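PDB 2Z72: protein-tyrosine-phosphatase from Shewanella sp., which is a cold-active phosphatase that probably hydrolyses phosphotyrosine at a two-zinc centre of the calcineurin-like phosphoesterase type. Local coordinates for residues A[7-10]-A[11-14]; A[211-214]-A[215-218]. One frame throughout, in Å; residues are numbered along the deposited sequence.

Contact 1. Residues A[7-10]-A[11-14]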
loop_
_atom_site.group_PDB
_atom_site.type_symbol
_atom_site.label_atom_id
_atom_site.label_comp_id
_atom_site.label_asym_id
_atom_site.label_seq_id
_atom_site.Cartn_x
_atom_site.Cartn_y
_atom_site.Cartn_z
ATOM N N GLU A 7 24.452 -8.675 -2.498
ATOM C CA GLU A 7 23.406 -7.853 -1.997
ATOM C C GLU A 7 23.496 -7.410 -0.526
ATOM O O GLU A 7 24.097 -8.037 0.335
ATOM C CB GLU A 7 22.146 -8.750 -2.176
ATOM C CG GLU A 7 22.100 -9.462 -3.524
ATOM C CD GLU A 7 21.509 -8.547 -4.557
ATOM O OE1 GLU A 7 21.074 -7.416 -4.199
ATOM O OE2 GLU A 7 21.508 -8.979 -5.717
ATOM N N PHE A 8 22.792 -6.321 -0.276
ATOM C CA PHE A 8 22.423 -5.867 1.055
ATOM C C PHE A 8 20.909 -5.777 1.094
ATOM O O PHE A 8 20.354 -5.147 0.194
ATOM C CB PHE A 8 23.046 -4.508 1.370
ATOM C CG PHE A 8 24.559 -4.539 1.476
ATOM C CD1 PHE A 8 25.340 -4.572 0.338
ATOM C CD2 PHE A 8 25.204 -4.540 2.706
ATOM C CE1 PHE A 8 26.695 -4.592 0.437
ATOM C CE2 PHE A 8 26.593 -4.528 2.815
ATOM C CZ PHE A 8 27.319 -4.562 1.668
ATOM N N ASP A 9 20.285 -6.380 2.090
ATOM C CA ASP A 9 18.820 -6.449 2.116
ATOM C C ASP A 9 18.362 -6.666 3.552
ATOM O O ASP A 9 19.019 -7.366 4.321
ATOM C CB ASP A 9 18.335 -7.566 1.239
ATOM C CG ASP A 9 16.828 -7.747 1.175
ATOM O OD1 ASP A 9 16.435 -8.918 1.055
ATOM O OD2 ASP A 9 16.102 -6.730 1.232
ATOM N N GLY A 10 17.231 -6.124 3.880
ATOM C CA GLY A 10 16.633 -6.285 5.206
ATOM C C GLY A 10 16.380 -4.994 5.905
ATOM O O GLY A 10 16.470 -3.913 5.309
ATOM N N PRO A 11 16.057 -5.032 7.199
ATOM C CA PRO A 11 15.982 -6.244 7.984
ATOM C C PRO A 11 14.661 -6.979 7.841
ATOM O O PRO A 11 13.638 -6.402 7.448
ATOM C CB PRO A 11 16.096 -5.664 9.398
ATOM C CG PRO A 11 15.429 -4.322 9.339
ATOM C CD PRO A 11 15.816 -3.797 7.972
ATOM N N TYR A 12 14.711 -8.271 8.142
ATOM C CA TYR A 12 13.547 -9.118 8.328
ATOM C C TYR A 12 13.444 -9.347 9.844
ATOM O O TYR A 12 14.325 -9.949 10.436
ATOM C CB TYR A 12 13.739 -10.433 7.594
ATOM C CG TYR A 12 13.869 -10.263 6.094
ATOM C CD1 TYR A 12 15.096 -10.062 5.470
ATOM C CD2 TYR A 12 12.742 -10.254 5.270
ATOM C CE1 TYR A 12 15.196 -9.918 4.096
ATOM C CE2 TYR A 12 12.850 -10.099 3.937
ATOM C CZ TYR A 12 14.063 -9.906 3.336
ATOM O OH TYR A 12 14.094 -9.754 1.961
ATOM N N VAL A 13 12.383 -8.811 10.469
ATOM C CA VAL A 13 12.261 -8.796 11.907
ATOM C C VAL A 13 11.199 -9.778 12.366
ATOM O O VAL A 13 10.093 -9.796 11.863
ATOM C CB VAL A 13 11.940 -7.360 12.418
ATOM C CG1 VAL A 13 11.658 -7.376 13.903
ATOM C CG2 VAL A 13 13.041 -6.383 12.083
ATOM N N ILE A 14 11.609 -10.626 13.318
ATOM C CA ILE A 14 10.696 -11.576 13.985
ATOM C C ILE A 14 10.261 -10.945 15.276
ATOM O O ILE A 14 11.115 -10.484 16.044
ATOM C CB ILE A 14 11.531 -12.857 14.322
ATOM C CG1 ILE A 14 12.155 -13.431 13.065
ATOM C CG2 ILE A 14 10.722 -13.789 15.165
ATOM C CD1 ILE A 14 11.242 -13.679 11.929
#

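Contact 2. Residues A[211-214]-A[215-218]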
loop_
_atom_site.group_PDB
_atom_site.type_symbol
_atom_site.label_atom_id
_atom_site.label_comp_id
_atom_site.label_asym_id
_atom_site.label_seq_id
_atom_site.Cartn_x
_atom_site.Cartn_y
_atom_site.Cartn_z
ATOM N N SER A 211 -16.633 -3.812 -8.586
ATOM C CA SER A 211 -17.519 -4.326 -9.617
ATOM C C SER A 211 -18.950 -4.431 -9.088
ATOM O O SER A 211 -19.195 -4.378 -7.886
ATOM C CB SER A 211 -17.058 -5.659 -10.137
ATOM O OG SER A 211 -17.161 -6.623 -9.064
ATOM N N SER A 212 -19.887 -4.608 -9.985
ATOM C CA SER A 212 -21.309 -4.691 -9.611
ATOM C C SER A 212 -21.580 -5.914 -8.766
ATOM O O SER A 212 -22.555 -5.962 -7.987
ATOM C CB SER A 212 -22.153 -4.688 -10.888
ATOM O OG SER A 212 -22.162 -3.327 -11.363
ATOM N N GLU A 213 -20.719 -6.922 -8.838
ATOM C CA GLU A 213 -20.860 -8.136 -7.955
ATOM C C GLU A 213 -20.793 -7.775 -6.491
ATOM O O GLU A 213 -21.402 -8.488 -5.679
ATOM C CB GLU A 213 -19.821 -9.195 -8.355
ATOM C CG GLU A 213 -19.842 -10.482 -7.562
ATOM C CD GLU A 213 -19.039 -11.621 -8.126
ATOM O OE1 GLU A 213 -18.390 -11.364 -9.150
ATOM O OE2 GLU A 213 -19.015 -12.695 -7.440
ATOM N N TRP A 214 -20.060 -6.721 -6.108
ATOM C CA TRP A 214 -20.075 -6.259 -4.727
ATOM C C TRP A 214 -21.519 -6.037 -4.227
ATOM O O TRP A 214 -21.892 -6.336 -3.117
ATOM C CB TRP A 214 -19.246 -4.947 -4.636
ATOM C CG TRP A 214 -19.325 -4.272 -3.278
ATOM C CD1 TRP A 214 -20.299 -3.442 -2.753
ATOM C CD2 TRP A 214 -18.330 -4.378 -2.248
ATOM N NE1 TRP A 214 -20.013 -3.031 -1.508
ATOM C CE2 TRP A 214 -18.791 -3.602 -1.164
ATOM C CE3 TRP A 214 -17.100 -5.063 -2.126
ATOM C CZ2 TRP A 214 -18.079 -3.494 -0.012
ATOM C CZ3 TRP A 214 -16.413 -4.921 -0.957
ATOM C CH2 TRP A 214 -16.862 -4.153 0.107
ATOM N N ILE A 215 -22.276 -5.346 -5.081
ATOM C CA ILE A 215 -23.663 -4.946 -4.759
ATOM C C ILE A 215 -24.580 -6.128 -4.641
ATOM O O ILE A 215 -25.360 -6.269 -3.729
ATOM C CB ILE A 215 -24.166 -3.937 -5.832
ATOM C CG1 ILE A 215 -23.296 -2.676 -5.912
ATOM C CG2 ILE A 215 -25.620 -3.649 -5.575
ATOM C CD1 ILE A 215 -23.669 -1.644 -6.944
ATOM N N SER A 216 -24.391 -7.052 -5.590
ATOM C CA SER A 216 -25.283 -8.225 -5.551
ATOM C C SER A 216 -24.982 -9.110 -4.353
ATOM O O SER A 216 -25.931 -9.746 -3.837
ATOM C CB SER A 216 -25.309 -9.015 -6.838
ATOM O OG SER A 216 -24.021 -9.449 -7.153
ATOM N N ARG A 217 -23.736 -9.157 -3.883
ATOM C CA ARG A 217 -23.355 -9.882 -2.677
ATOM C C ARG A 217 -23.639 -9.128 -1.378
ATOM O O ARG A 217 -23.404 -9.687 -0.328
ATOM C CB ARG A 217 -21.866 -10.242 -2.739
ATOM C CG ARG A 217 -21.625 -11.296 -3.860
ATOM C CD ARG A 217 -20.199 -11.795 -3.760
ATOM N NE ARG A 217 -20.001 -12.810 -4.818
ATOM C CZ ARG A 217 -20.311 -14.086 -4.676
ATOM N NH1 ARG A 217 -20.815 -14.587 -3.562
ATOM N NH2 ARG A 217 -20.103 -14.905 -5.698
ATOM N N GLU A 218 -24.164 -7.901 -1.474
ATOM C CA GLU A 218 -24.604 -7.136 -0.338
ATOM C C GLU A 218 -23.428 -6.992 0.625
ATOM O O GLU A 218 -23.600 -7.049 1.840
ATOM C CB GLU A 218 -25.762 -7.827 0.378
ATOM C CG GLU A 218 -26.966 -8.097 -0.517
ATOM C CD GLU A 218 -28.184 -8.608 0.234
ATOM O OE1 GLU A 218 -29.324 -8.244 -0.163
ATOM O OE2 GLU A 218 -28.042 -9.377 1.213
#

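Contact 1. Residues A[7-10]-A[11-14]
With chi1 at -180° Asp9 swings its carboxylate away from the backbone N, and with chi1 at -63° Tyr12 sets its ring opposite its carbonyl carbon; from these settings the two side chains converge over the same side of the chain. Both belong to strand 8-14, an outer strand of the three-stranded antiparallel sheet and the first arm of its hairpin with strand 22-27. Residues three apart on a regular strand would face opposite ways. The cis peptide between Gly10 and Pro11 probably undoes that alternation; it brings Gly10 CA and Pro11 CA to 2.9 Å and sets Pro11 CD beside Gly10 O at 2.7 Å. The kink leaves no place for a beta carbon on Gly10: it would lie 2.6 Å from Pro11 CA, and the backbone angles there also call for glycine. Tyr12 CD1 passes 4.1 Å from Gly10 CA as the ring reaches back along the strand. Asp9 OD1 lies at the ring's edge, near its plane, and the carboxylate is turned 88° to the ring. Both groups are buried, against Tyr166 and Ala169 of helix 166-172. The other carboxylate oxygen, Asp9 OD2, accepts a hydrogen bond from Asn123 ND2, which should hinder the carboxylate from turning. Further along, Pro11 O takes the indole N-H of Trp127. At the junction itself Tyr12 OH gives its proton to Asp9 OD1 over 2.6 Å, meeting that oxygen on its syn side, a little out of the carboxylate plane.

Contact 2. Residues A[211-214]-A[215-218]
Glu213 and Arg217, one turn apart on the short helix 212-216 and its end, lie side by side and point the same way. Glu213 sets CG opposite its backbone N (chi1 -180°) and Arg217 sets CG opposite its carbonyl carbon (chi1 -68°); both then run out extended, and the carboxylate comes alongside NE at the guanidinium's edge in a salt bridge. Glu213 OE2 sits in the guanidinium plane and accepts two N-H groups: Arg217 NE at 2.8 Å, through the anti lone pair, and Arg217 NH2 at 3.0 Å, nearly along the C-O axis. The carboxylate is turned 33° from that plane. The backbone adds Arg217 N to Glu213 O at 3.0 Å, and the turn closes in a Schellman motif with Glu218 at positive phi. Arg217 NH2 also pairs with Asp243 OD1, while Glu213 OE1 is held by Asn252 ND2. A leucine in place of Arg217 would probably leave Glu213 OE2 and Asp243 without their positive mate. Trp214 packs on Leu221 and Ala224 of helix 221-231, and its ring meets those of His276 and Phe277. The charged pair instead faces helix 243-249, where Phe247 touches both Glu213 and Arg217 and Leu244 packs on Arg217.

In the fold
The two contacts lie on opposite sides of the chain's centre, about 41 Å apart between centres and about 30 Å between nearest atoms, and share no secondary-structure element. Contact 1 is buried: it bends a sheet strand, and its one cross-segment bond, from a tyrosine hydroxyl to a carboxylate, is shielded by helix 166-172. Contact 2 is only partly buried and works along a short helix, combining an ion pair with ordinary backbone bonds. A cis peptide shapes the first, helical spacing the second. In both, a carboxylate is shared with an asparagine from another part of the chain, Asn123 for residues 7-14 and Asn252 for residues 211-218.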